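Local coordinates for protein endoglucanase (Ruminococcus champanellensis, PDB 6WQV) that probably hydrolyses internal beta-1,4 linkages of cellulose and, as a broad-specificity family 5 endoglucanase, those of related plant polysaccharides such as xylan, at residues 117-122 / 161-166; 187-192 / 208-213; 31-36 / 74-79; 236-241 / 282-287. One frame throughout, in Å; residues are numbered along the deposited sequence.

Interaction 1. Residues 117-122 / 161-166; sequences NIHHEN and GMNQPR. Unlike the reference sequence in segment 161-166: Q164 (reference Glu). With GLC (alpha-D-glucopyranose), chain E; BGC (beta-D-glucopyranose), chain B.
The carbonyl oxygen of H119 meets the backbone of 161-166 through water. Water 2 donates to H119 O at 2.9 Å and accepts the N-H of N163. Water 1 also donates to H119 O and accepts Q164 N at 2.9 Å. The side chains touch directly. The N163 amide lies over one face of the H119 ring, the two planes 23° apart, with N163 ND2 3.2 Å from H119 CE1. N163 CG is anti to the backbone N (chi1 -180°), which carries the amide onto that face. Both loops follow barrel strands of the TIM fold, and both end groups reach the sugar. N163 ND2 donates to GLC O2 at 2.9 Å, and H119 NE2 pairs with GLC O3 at 3.0 Å in a nearly straight bond. At the other ring nitrogen, N117 ND2 donates to H119 ND1 in the ring plane, which fixes the ring rotation. The oxygen of N117 is bonded to V78 N, and that of N163 to R75. Q164 replaces the glutamate of the natural sequence, in the Asn-Glu-Pro motif that carries the acid/base in family 5 relatives. Its OE1 lies 3.0 Å from GLC C1. Further along, R166 NH1 donates to Q164 O at 2.9 Å, while R166 NE forms a salt bridge with E173. I118 CG1 lies 3.2 Å from G161 O, and helix 129-149 covers its side chain.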
# COMPACT_ATOMS: atom_id res chain seq x y z
N ASN A 117 5.57 3.34 2.63
CA ASN A 117 4.58 3.45 3.72
C ASN A 117 5.17 3.02 5.06
O ASN A 117 6.36 2.74 5.19
CB ASN A 117 3.29 2.68 3.38
CG ASN A 117 3.41 1.18 3.62
OD1 ASN A 117 4.41 0.68 4.11
ND2 ASN A 117 2.34 0.45 3.27
N ILE A 118 4.30 3.04 6.08
CA ILE A 118 4.43 2.20 7.27
C ILE A 118 3.33 1.15 7.18
O ILE A 118 2.21 1.45 6.73
CB ILE A 118 4.39 2.99 8.60
CG1 ILE A 118 2.99 3.49 8.96
CG2 ILE A 118 5.35 4.18 8.56
CD1 ILE A 118 2.96 4.29 10.27
N HIS A 119 3.65 -0.10 7.55
CA HIS A 119 2.79 -1.21 7.17
C HIS A 119 2.24 -1.91 8.41
O HIS A 119 1.22 -1.47 8.96
CB HIS A 119 3.50 -2.13 6.16
CG HIS A 119 2.56 -2.94 5.33
ND1 HIS A 119 1.94 -2.44 4.20
CD2 HIS A 119 2.13 -4.22 5.45
CE1 HIS A 119 1.17 -3.37 3.67
NE2 HIS A 119 1.27 -4.46 4.41
N HIS A 120 2.83 -3.02 8.86
CA HIS A 120 2.25 -3.78 9.97
C HIS A 120 2.69 -3.19 11.31
O HIS A 120 3.49 -3.76 12.06
CB HIS A 120 2.64 -5.25 9.88
CG HIS A 120 2.08 -5.97 8.70
ND1 HIS A 120 0.75 -5.89 8.33
CD2 HIS A 120 2.66 -6.84 7.83
CE1 HIS A 120 0.54 -6.66 7.28
NE2 HIS A 120 1.68 -7.25 6.95
N GLU A 121 2.11 -2.03 11.63
CA GLU A 121 2.41 -1.29 12.85
C GLU A 121 1.32 -1.44 13.90
O GLU A 121 1.35 -0.76 14.92
CB GLU A 121 2.56 0.20 12.52
CG GLU A 121 3.63 0.50 11.48
CD GLU A 121 5.04 0.09 11.91
OE1 GLU A 121 5.51 0.42 13.01
OE2 GLU A 121 5.71 -0.58 11.09
N ASN A 122 0.35 -2.33 13.68
CA ASN A 122 -0.86 -2.34 14.50
C ASN A 122 -0.61 -2.71 15.95
O ASN A 122 -1.52 -2.50 16.77
CB ASN A 122 -1.87 -3.29 13.86
CG ASN A 122 -1.95 -3.13 12.34
OD1 ASN A 122 -1.47 -3.97 11.59
ND2 ASN A 122 -2.56 -2.04 11.90
N GLY A 161 0.90 7.26 4.63
CA GLY A 161 1.11 7.46 6.06
C GLY A 161 0.84 6.24 6.93
O GLY A 161 1.45 6.10 8.00
N MET A 162 -0.09 5.38 6.53
CA MET A 162 -0.46 4.18 7.26
C MET A 162 -0.98 3.18 6.24
O MET A 162 -1.27 3.53 5.10
CB MET A 162 -1.57 4.44 8.28
CG MET A 162 -1.21 5.41 9.38
SD MET A 162 -2.58 5.65 10.51
CE MET A 162 -3.62 6.75 9.56
N ASN A 163 -1.14 1.93 6.68
CA ASN A 163 -1.62 0.88 5.79
C ASN A 163 -3.09 0.56 6.02
O ASN A 163 -3.94 0.98 5.23
CB ASN A 163 -0.76 -0.37 5.95
CG ASN A 163 -1.20 -1.50 5.04
OD1 ASN A 163 -1.44 -1.29 3.86
ND2 ASN A 163 -1.32 -2.70 5.61
N GLN A 164 -3.38 -0.20 7.07
CA GLN A 164 -4.75 -0.64 7.38
C GLN A 164 -5.05 -0.42 8.85
O GLN A 164 -5.29 -1.37 9.60
CB GLN A 164 -4.93 -2.11 7.01
CG GLN A 164 -5.05 -2.36 5.55
CD GLN A 164 -5.51 -3.77 5.25
OE1 GLN A 164 -4.96 -4.74 5.76
NE2 GLN A 164 -6.57 -3.88 4.44
N PRO A 165 -5.04 0.83 9.31
CA PRO A 165 -5.34 1.09 10.72
C PRO A 165 -6.72 0.57 11.08
O PRO A 165 -7.69 0.78 10.35
CB PRO A 165 -5.26 2.62 10.81
CG PRO A 165 -5.60 3.10 9.42
CD PRO A 165 -4.95 2.07 8.51
N ARG A 166 -6.81 -0.12 12.21
CA ARG A 166 -8.04 -0.84 12.53
C ARG A 166 -8.01 -1.29 13.98
O ARG A 166 -6.99 -1.16 14.68
CB ARG A 166 -8.19 -2.04 11.60
CG ARG A 166 -7.16 -3.13 11.87
CD ARG A 166 -7.13 -4.16 10.76
NE ARG A 166 -6.18 -5.24 11.01
CZ ARG A 166 -4.90 -5.20 10.67
NH1 ARG A 166 -4.40 -4.14 10.07
NH2 ARG A 166 -4.12 -6.25 10.92
C1 GLC E . -3.84 -6.25 3.36
C2 GLC E . -2.39 -6.14 3.81
C3 GLC E . -1.40 -7.08 3.30
C4 GLC E . -1.94 -8.49 3.29
C5 GLC E . -3.15 -8.48 2.38
C6 GLC E . -3.71 -9.86 2.07
O1 GLC E . -4.21 -5.50 2.27
O2 GLC E . -1.99 -4.75 3.62
O3 GLC E . -0.22 -7.00 4.19
O4 GLC E . -0.92 -9.39 2.85
O5 GLC E . -4.22 -7.68 3.02
O6 GLC E . -4.19 -10.47 3.19
C2 BGC B . -0.10 -11.60 2.96
C3 BGC B . 0.05 -12.79 3.86
C4 BGC B . 0.61 -12.43 5.21
C5 BGC B . -0.20 -11.33 5.87
C6 BGC B . 0.37 -10.79 7.14
C1 BGC B . -0.92 -10.50 3.62
O2 BGC B . -0.73 -11.98 1.71
O3 BGC B . 0.92 -13.77 3.20
O4 BGC B . 0.53 -13.59 6.11
O5 BGC B . -0.30 -10.17 4.94
O6 BGC B . -0.58 -9.91 7.76
O HOH W 1 -1.94 -1.33 9.36
O HOH W 2 -0.10 1.12 9.12
O HOH W 3 -1.25 -3.86 8.33
O HOH W 4 -4.17 -0.61 13.40
O HOH W 5 -4.27 -1.71 16.14
O HOH W 6 -1.12 -6.47 10.58

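Interaction 2. Residues 187-192 / 208-213; sequences SYNQTF and LMVPTY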
# COMPACT_ATOMS: atom_id res chain seq x y z
N SER A 187 -7.40 11.77 12.92
CA SER A 187 -6.33 12.48 13.61
C SER A 187 -4.96 11.96 13.18
O SER A 187 -4.03 12.75 12.95
CB SER A 187 -6.50 12.32 15.13
OG SER A 187 -5.46 12.97 15.84
N TYR A 188 -4.82 10.64 13.08
CA TYR A 188 -3.54 10.06 12.69
C TYR A 188 -3.14 10.48 11.28
O TYR A 188 -1.98 10.82 11.03
CB TYR A 188 -3.60 8.53 12.79
CG TYR A 188 -3.79 7.95 14.18
CD1 TYR A 188 -3.60 8.71 15.33
CD2 TYR A 188 -4.15 6.61 14.34
CE1 TYR A 188 -3.77 8.15 16.60
CE2 TYR A 188 -4.32 6.05 15.61
CZ TYR A 188 -4.13 6.83 16.73
OH TYR A 188 -4.30 6.30 17.99
N ASN A 189 -4.09 10.47 10.34
CA ASN A 189 -3.78 10.92 8.99
C ASN A 189 -3.39 12.40 8.98
O ASN A 189 -2.48 12.81 8.25
CB ASN A 189 -4.95 10.68 8.04
CG ASN A 189 -5.01 9.26 7.54
OD1 ASN A 189 -3.99 8.59 7.41
ND2 ASN A 189 -6.22 8.78 7.25
N GLN A 190 -4.09 13.22 9.78
CA GLN A 190 -3.76 14.64 9.86
C GLN A 190 -2.36 14.85 10.41
O GLN A 190 -1.59 15.68 9.90
CB GLN A 190 -4.79 15.38 10.72
CG GLN A 190 -4.56 16.87 10.77
CD GLN A 190 -4.81 17.53 9.42
OE1 GLN A 190 -5.95 17.67 8.98
NE2 GLN A 190 -3.72 17.95 8.76
N THR A 191 -1.99 14.10 11.45
CA THR A 191 -0.64 14.20 11.99
C THR A 191 0.40 13.85 10.94
O THR A 191 1.41 14.54 10.79
CB THR A 191 -0.50 13.28 13.20
OG1 THR A 191 -1.38 13.74 14.23
CG2 THR A 191 0.92 13.26 13.72
N PHE A 192 0.18 12.75 10.21
CA PHE A 192 1.11 12.36 9.16
C PHE A 192 1.35 13.49 8.17
O PHE A 192 2.49 13.82 7.84
CB PHE A 192 0.58 11.09 8.47
CG PHE A 192 1.11 10.87 7.08
CD1 PHE A 192 2.45 10.57 6.87
CD2 PHE A 192 0.27 10.94 5.99
CE1 PHE A 192 2.93 10.35 5.57
CE2 PHE A 192 0.73 10.73 4.70
CZ PHE A 192 2.06 10.44 4.49
N LEU A 208 0.92 12.67 -1.20
CA LEU A 208 0.84 11.79 -0.05
C LEU A 208 -0.44 10.96 -0.13
O LEU A 208 -1.47 11.43 -0.62
CB LEU A 208 0.83 12.61 1.23
CG LEU A 208 1.92 13.68 1.39
CD1 LEU A 208 1.67 14.45 2.68
CD2 LEU A 208 3.29 13.06 1.37
N MET A 209 -0.36 9.73 0.37
CA MET A 209 -1.48 8.81 0.37
C MET A 209 -1.91 8.52 1.81
O MET A 209 -1.07 8.42 2.71
CB MET A 209 -1.11 7.49 -0.33
CG MET A 209 -1.09 7.57 -1.86
SD MET A 209 -0.33 6.12 -2.64
CE MET A 209 -1.25 4.88 -1.79
N VAL A 210 -3.22 8.43 2.02
CA VAL A 210 -3.80 8.13 3.32
C VAL A 210 -4.91 7.09 3.17
O VAL A 210 -5.70 7.16 2.21
CB VAL A 210 -4.35 9.38 4.03
CG1 VAL A 210 -3.22 10.29 4.49
CG2 VAL A 210 -5.33 10.14 3.13
N PRO A 211 -5.02 6.15 4.10
CA PRO A 211 -6.12 5.17 4.04
C PRO A 211 -7.33 5.59 4.84
O PRO A 211 -7.22 6.37 5.78
CB PRO A 211 -5.50 3.92 4.68
CG PRO A 211 -4.63 4.53 5.77
CD PRO A 211 -4.08 5.83 5.19
N THR A 212 -8.49 5.05 4.47
CA THR A 212 -9.63 5.00 5.38
C THR A 212 -9.37 3.93 6.43
O THR A 212 -8.35 3.23 6.42
CB THR A 212 -10.86 4.60 4.58
OG1 THR A 212 -10.55 3.37 3.92
CG2 THR A 212 -11.23 5.66 3.54
N TYR A 213 -10.32 3.79 7.36
CA TYR A 213 -10.32 2.66 8.29
C TYR A 213 -10.12 1.36 7.51
O TYR A 213 -10.87 1.06 6.58
CB TYR A 213 -11.65 2.62 9.08
CG TYR A 213 -11.69 1.46 10.04
CD1 TYR A 213 -11.97 0.18 9.59
CD2 TYR A 213 -11.38 1.62 11.39
CE1 TYR A 213 -11.96 -0.90 10.44
CE2 TYR A 213 -11.37 0.54 12.25
CZ TYR A 213 -11.65 -0.72 11.77
OH TYR A 213 -11.64 -1.80 12.62
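Around N189 and V210, helix 187-192 runs almost antiparallel to strand 208-211, at 168°, with the two axes 9.2 Å apart. Two helix side chains one turn apart, N189 and F192, carry the contact. N189 spans V210 and P211. Its ND2 donates to P211 O at 3.0 Å, close to the amide plane, with an N-H...O angle of 154°. This holds the amide against V210. The same amide turns its OD1 onto hydrocarbon: V210 CG1 and P211 CD each lie 3.5 Å from N189 OD1. That oxygen is buried and has no hydrogen-bond partner in the model, so the amide is satisfied at one end alone. F192 meets the strand nearer its start. Its CG is anti to the backbone N (chi1 158°), which sends the ring down toward the sheet. V210 CG1 sits at the ring edge, 3.9 Å from F192 CD2. F192 CE2 comes 3.9 Å from L208 CB and 3.5 Å from M209 O. The ring also meets W143 of the preceding helix and F159 of the neighbouring strand. L208 and V210 point to the helix, while M209 points the other way and touches I158, I237 and D239. Helix 179-197 lies between strands 157-160 and 208-211 in the chain, and these strands are parallel neighbours. The contact is thus the helix-on-strand packing of a beta-alpha-beta crossover, joining the outer helix layer to the barrel sheet of a TIM barrel.

Interaction 3. Residues 31-36 / 74-79; sequences NTLDAT and VRVPVS. With BGC (beta-D-glucopyranose), chain B.
S79 and the turn around L33 and D34 are joined by two hydrogen bonds, where the loop after strand 26-29 of the TIM barrel meets the residues just after strand 73-76. S79 N donates to L33 O at 3.0 Å, from above the carbonyl plane. S79 OG donates to D34 O at 2.7 Å and itself accepts the N-H of H120. This is the tight part. Beside it, L33 CB lies alongside V78 CG2, and L33 CD1 reaches V76 CG1 at 3.9 Å. Water 7 accepts L33 N and donates to P77 O. Helix 94-108 covers L33 from outside through W96 and V103. D34 and P77 also lie side by side, with D34 OD1 3.6 Å from P77 CG. The aspartate holds its own loop as well. Its CG takes the crowded position between the backbone N and the carbonyl carbon (chi1 45°), which folds the carboxylate back over the start of the type I turn from T32 to A35. There OD1 of D34 accepts T32 N at 2.7 Å, and OD2 accepts N31 N through its syn lone pair. An alanine here would probably leave the N-H groups of N31 and T32 without their acceptor and set this loop free to shift. The other margin is looser and wetter. T36 is partly exposed and gives S79 CB just its methyl CG2, at 3.8 Å, while water 8 lies between A35 O and S79 O. At the start of the loop segment, N31 ND2 donates to O3 of a bound beta-glucose at 2.9 Å.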
# COMPACT_ATOMS: atom_id res chain seq x y z
N ASN A 31 5.30 -9.00 1.52
CA ASN A 31 5.88 -9.97 2.46
C ASN A 31 7.41 -9.90 2.52
O ASN A 31 8.09 -10.91 2.72
CB ASN A 31 5.41 -11.41 2.17
CG ASN A 31 4.04 -11.71 2.71
OD1 ASN A 31 3.33 -10.81 3.17
ND2 ASN A 31 3.65 -12.98 2.67
N THR A 32 7.95 -8.68 2.39
CA THR A 32 9.38 -8.43 2.28
C THR A 32 9.78 -7.47 3.38
O THR A 32 10.00 -7.91 4.52
CB THR A 32 9.67 -7.98 0.84
OG1 THR A 32 9.16 -8.97 -0.08
CG2 THR A 32 11.14 -7.82 0.58
N LEU A 33 9.94 -6.17 3.11
CA LEU A 33 10.29 -5.23 4.17
C LEU A 33 9.15 -5.03 5.16
O LEU A 33 9.38 -4.44 6.23
CB LEU A 33 10.74 -3.90 3.58
CG LEU A 33 11.91 -3.99 2.58
CD1 LEU A 33 12.28 -2.59 2.08
CD2 LEU A 33 13.11 -4.72 3.19
N ASP A 34 7.95 -5.52 4.83
CA ASP A 34 6.80 -5.53 5.72
C ASP A 34 6.76 -6.73 6.66
O ASP A 34 5.93 -6.75 7.58
CB ASP A 34 5.48 -5.48 4.91
CG ASP A 34 5.45 -6.43 3.70
OD1 ASP A 34 6.44 -6.47 2.93
OD2 ASP A 34 4.42 -7.10 3.51
N ALA A 35 7.62 -7.73 6.48
CA ALA A 35 7.59 -8.90 7.35
C ALA A 35 7.95 -8.50 8.78
O ALA A 35 8.88 -7.73 9.02
CB ALA A 35 8.57 -9.95 6.84
N THR A 36 7.19 -9.03 9.73
CA THR A 36 7.43 -8.80 11.15
C THR A 36 7.87 -10.09 11.83
O THR A 36 7.56 -11.20 11.38
CB THR A 36 6.18 -8.26 11.86
OG1 THR A 36 5.09 -9.17 11.70
CG2 THR A 36 5.79 -6.90 11.31
N VAL A 74 6.00 0.83 -8.16
CA VAL A 74 6.21 -0.19 -7.14
C VAL A 74 5.85 0.40 -5.78
O VAL A 74 6.38 1.45 -5.39
CB VAL A 74 7.65 -0.73 -7.13
CG1 VAL A 74 7.87 -1.68 -5.95
CG2 VAL A 74 7.95 -1.43 -8.44
N ARG A 75 4.94 -0.26 -5.08
CA ARG A 75 4.66 0.05 -3.69
C ARG A 75 5.59 -0.81 -2.84
O ARG A 75 5.67 -2.03 -3.03
CB ARG A 75 3.20 -0.22 -3.35
CG ARG A 75 2.83 0.06 -1.88
CD ARG A 75 1.35 0.23 -1.80
NE ARG A 75 0.71 0.47 -0.51
CZ ARG A 75 0.25 -0.48 0.29
NH1 ARG A 75 0.41 -1.76 0.00
NH2 ARG A 75 -0.39 -0.13 1.41
N VAL A 76 6.32 -0.15 -1.95
CA VAL A 76 7.29 -0.79 -1.05
C VAL A 76 6.71 -0.75 0.36
O VAL A 76 6.96 0.22 1.10
CB VAL A 76 8.66 -0.12 -1.13
CG1 VAL A 76 9.65 -0.79 -0.19
CG2 VAL A 76 9.19 -0.16 -2.56
N PRO A 77 5.93 -1.76 0.76
CA PRO A 77 5.43 -1.78 2.14
C PRO A 77 6.57 -2.05 3.10
O PRO A 77 7.38 -2.95 2.89
CB PRO A 77 4.42 -2.93 2.13
CG PRO A 77 4.91 -3.86 1.06
CD PRO A 77 5.54 -2.96 0.01
N VAL A 78 6.64 -1.26 4.17
CA VAL A 78 7.71 -1.38 5.15
C VAL A 78 7.11 -1.42 6.54
O VAL A 78 6.38 -0.50 6.93
CB VAL A 78 8.73 -0.23 5.05
CG1 VAL A 78 9.81 -0.40 6.12
CG2 VAL A 78 9.32 -0.14 3.66
N SER A 79 7.44 -2.45 7.29
CA SER A 79 7.12 -2.51 8.71
C SER A 79 8.33 -2.03 9.49
O SER A 79 9.42 -2.60 9.36
CB SER A 79 6.68 -3.91 9.13
OG SER A 79 5.46 -4.24 8.49
C2 BGC B . -0.10 -11.60 2.96
C3 BGC B . 0.05 -12.79 3.86
C4 BGC B . 0.61 -12.43 5.21
C5 BGC B . -0.20 -11.33 5.87
C6 BGC B . 0.37 -10.79 7.14
C1 BGC B . -0.92 -10.50 3.62
O2 BGC B . -0.73 -11.98 1.71
O3 BGC B . 0.92 -13.77 3.20
O4 BGC B . 0.53 -13.59 6.11
O5 BGC B . -0.30 -10.17 4.94
O6 BGC B . -0.58 -9.91 7.76
O HOH W 7 8.68 -4.59 1.01
O HOH W 8 10.42 -5.40 8.96

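Interaction 4. Residues 236-241 / 282-287; sequences LIVDIH and IPVIIG. With GLC (alpha-D-glucopyranose), chain E.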
# COMPACT_ATOMS: atom_id res chain seq x y z
N LEU A 236 -3.21 15.13 -2.09
CA LEU A 236 -3.55 13.98 -1.27
C LEU A 236 -4.36 12.96 -2.06
O LEU A 236 -5.24 13.31 -2.85
CB LEU A 236 -4.34 14.40 -0.03
CG LEU A 236 -3.63 15.38 0.89
CD1 LEU A 236 -4.50 15.69 2.12
CD2 LEU A 236 -2.27 14.88 1.33
N ILE A 237 -4.07 11.68 -1.80
CA ILE A 237 -4.69 10.54 -2.46
C ILE A 237 -5.17 9.57 -1.39
O ILE A 237 -4.43 9.26 -0.45
CB ILE A 237 -3.68 9.83 -3.37
CG1 ILE A 237 -3.09 10.80 -4.40
CG2 ILE A 237 -4.31 8.62 -4.05
CD1 ILE A 237 -1.77 10.31 -4.98
N VAL A 238 -6.37 9.04 -1.56
CA VAL A 238 -6.88 8.00 -0.67
C VAL A 238 -6.48 6.63 -1.21
O VAL A 238 -6.58 6.38 -2.42
CB VAL A 238 -8.40 8.11 -0.50
CG1 VAL A 238 -8.94 6.91 0.28
CG2 VAL A 238 -8.76 9.42 0.20
N ASP A 239 -6.04 5.75 -0.32
CA ASP A 239 -5.71 4.37 -0.68
C ASP A 239 -6.82 3.44 -0.19
O ASP A 239 -7.10 3.38 1.02
CB ASP A 239 -4.37 3.92 -0.09
CG ASP A 239 -3.94 2.53 -0.58
OD1 ASP A 239 -4.74 1.84 -1.26
OD2 ASP A 239 -2.80 2.12 -0.29
N ILE A 240 -7.43 2.73 -1.12
CA ILE A 240 -8.39 1.68 -0.83
C ILE A 240 -7.78 0.36 -1.28
O ILE A 240 -7.30 0.25 -2.42
CB ILE A 240 -9.72 1.92 -1.57
CG1 ILE A 240 -10.39 3.22 -1.10
CG2 ILE A 240 -10.63 0.71 -1.42
CD1 ILE A 240 -10.71 3.30 0.39
N HIS A 241 -7.78 -0.65 -0.41
CA HIS A 241 -7.47 -2.01 -0.82
C HIS A 241 -8.79 -2.69 -1.17
O HIS A 241 -9.79 -2.57 -0.44
CB HIS A 241 -6.76 -2.80 0.29
CG HIS A 241 -5.52 -2.14 0.80
ND1 HIS A 241 -4.73 -2.71 1.78
CD2 HIS A 241 -4.95 -0.95 0.52
CE1 HIS A 241 -3.73 -1.90 2.06
NE2 HIS A 241 -3.83 -0.82 1.31
N ILE A 282 -11.90 13.78 -4.84
CA ILE A 282 -10.87 13.24 -3.97
C ILE A 282 -10.14 12.14 -4.74
O ILE A 282 -10.73 11.08 -5.00
CB ILE A 282 -11.45 12.69 -2.66
CG1 ILE A 282 -12.18 13.77 -1.88
CG2 ILE A 282 -10.32 12.13 -1.80
CD1 ILE A 282 -12.77 13.26 -0.58
N PRO A 283 -8.88 12.34 -5.11
CA PRO A 283 -8.17 11.28 -5.83
C PRO A 283 -8.10 10.00 -5.01
O PRO A 283 -7.99 10.03 -3.78
CB PRO A 283 -6.77 11.88 -6.05
CG PRO A 283 -6.97 13.34 -5.96
CD PRO A 283 -8.07 13.56 -4.97
N VAL A 284 -8.16 8.87 -5.70
CA VAL A 284 -8.14 7.57 -5.05
C VAL A 284 -7.38 6.57 -5.91
O VAL A 284 -7.41 6.62 -7.15
CB VAL A 284 -9.58 7.07 -4.74
CG1 VAL A 284 -10.40 6.93 -6.03
CG2 VAL A 284 -9.54 5.76 -3.95
N ILE A 285 -6.68 5.66 -5.24
CA ILE A 285 -5.91 4.60 -5.87
C ILE A 285 -6.24 3.30 -5.16
O ILE A 285 -6.52 3.29 -3.96
CB ILE A 285 -4.39 4.89 -5.82
CG1 ILE A 285 -3.61 3.90 -6.68
CG2 ILE A 285 -3.89 4.87 -4.37
CD1 ILE A 285 -2.18 4.34 -6.96
N ILE A 286 -6.25 2.20 -5.91
CA ILE A 286 -6.37 0.86 -5.31
C ILE A 286 -4.94 0.38 -5.07
O ILE A 286 -4.27 -0.15 -5.96
CB ILE A 286 -7.21 -0.09 -6.17
CG1 ILE A 286 -8.66 0.39 -6.18
CG2 ILE A 286 -7.11 -1.52 -5.63
CD1 ILE A 286 -9.52 -0.24 -7.24
N GLY A 287 -4.45 0.61 -3.85
CA GLY A 287 -3.06 0.35 -3.53
C GLY A 287 -2.73 -1.11 -3.32
O GLY A 287 -1.55 -1.47 -3.34
C1 GLC E . -3.84 -6.25 3.36
C2 GLC E . -2.39 -6.14 3.81
C3 GLC E . -1.40 -7.08 3.30
C4 GLC E . -1.94 -8.49 3.29
C5 GLC E . -3.15 -8.48 2.38
C6 GLC E . -3.71 -9.86 2.07
O1 GLC E . -4.21 -5.50 2.27
O2 GLC E . -1.99 -4.75 3.62
O3 GLC E . -0.22 -7.00 4.19
O4 GLC E . -0.92 -9.39 2.85
O5 GLC E . -4.22 -7.68 3.02
O6 GLC E . -4.19 -10.47 3.19
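D239 CG stands anti to its backbone N (chi1 -174°), and this turns the carboxylate across to G287 on the adjacent strand. G287 N donates to D239 OD1 at 2.9 Å, from above the carboxylate plane. The same N-H also makes a weak bond to I240 O. A beta carbon at G287 would fall on D239 OD2. An alanine at D239 would probably leave the N-H of G287 with just its weak I240 bond, and remove a long, weak ion pair with R75. Parallel sheet bonds join the rest. V238 N donates to P283 O at 2.9 Å, I285 N to V238 O at 2.9 Å, and I240 N to I285 O at 3.0 Å. The strand axes are 37° apart, in keeping with the twist of a closed barrel. On the side of V238 and I240, V238 CG2 meets I282 CG2 at 3.7 Å and I240 CG1 meets V284 CG2 at 3.9 Å. On the side of D239, I237 CG2 lies 3.8 Å from I285 CG2. H241 ND1 pairs with GLC O1 at 2.9 Å, near the ring plane. Strand 208-211 flanks 236-241, and its M209 touches I285. Helix 16-22 covers I237, P283 and I285, while helix 263-278 packs on I240, V284 and I286.

All four contacts are buried in one TIM barrel, and none is a surface contact. Interactions 1 and 3 lie mainly in loops at the sugar-binding end, so polar side chains and waters do much of the work. Interaction 4 is strand against strand, held by backbone bonds, and reaches the same glucose as interaction 1. Interaction 2 joins the outer helix layer to the sheet and is mostly apolar, with no sugar contact of its own. Strands 208-211 and 236-241 are neighbours, which joins interactions 2 and 4 through V210 N and I237 O. Interactions 1 and 3 touch through R75 and S79. Interactions 2 and 3 do not touch.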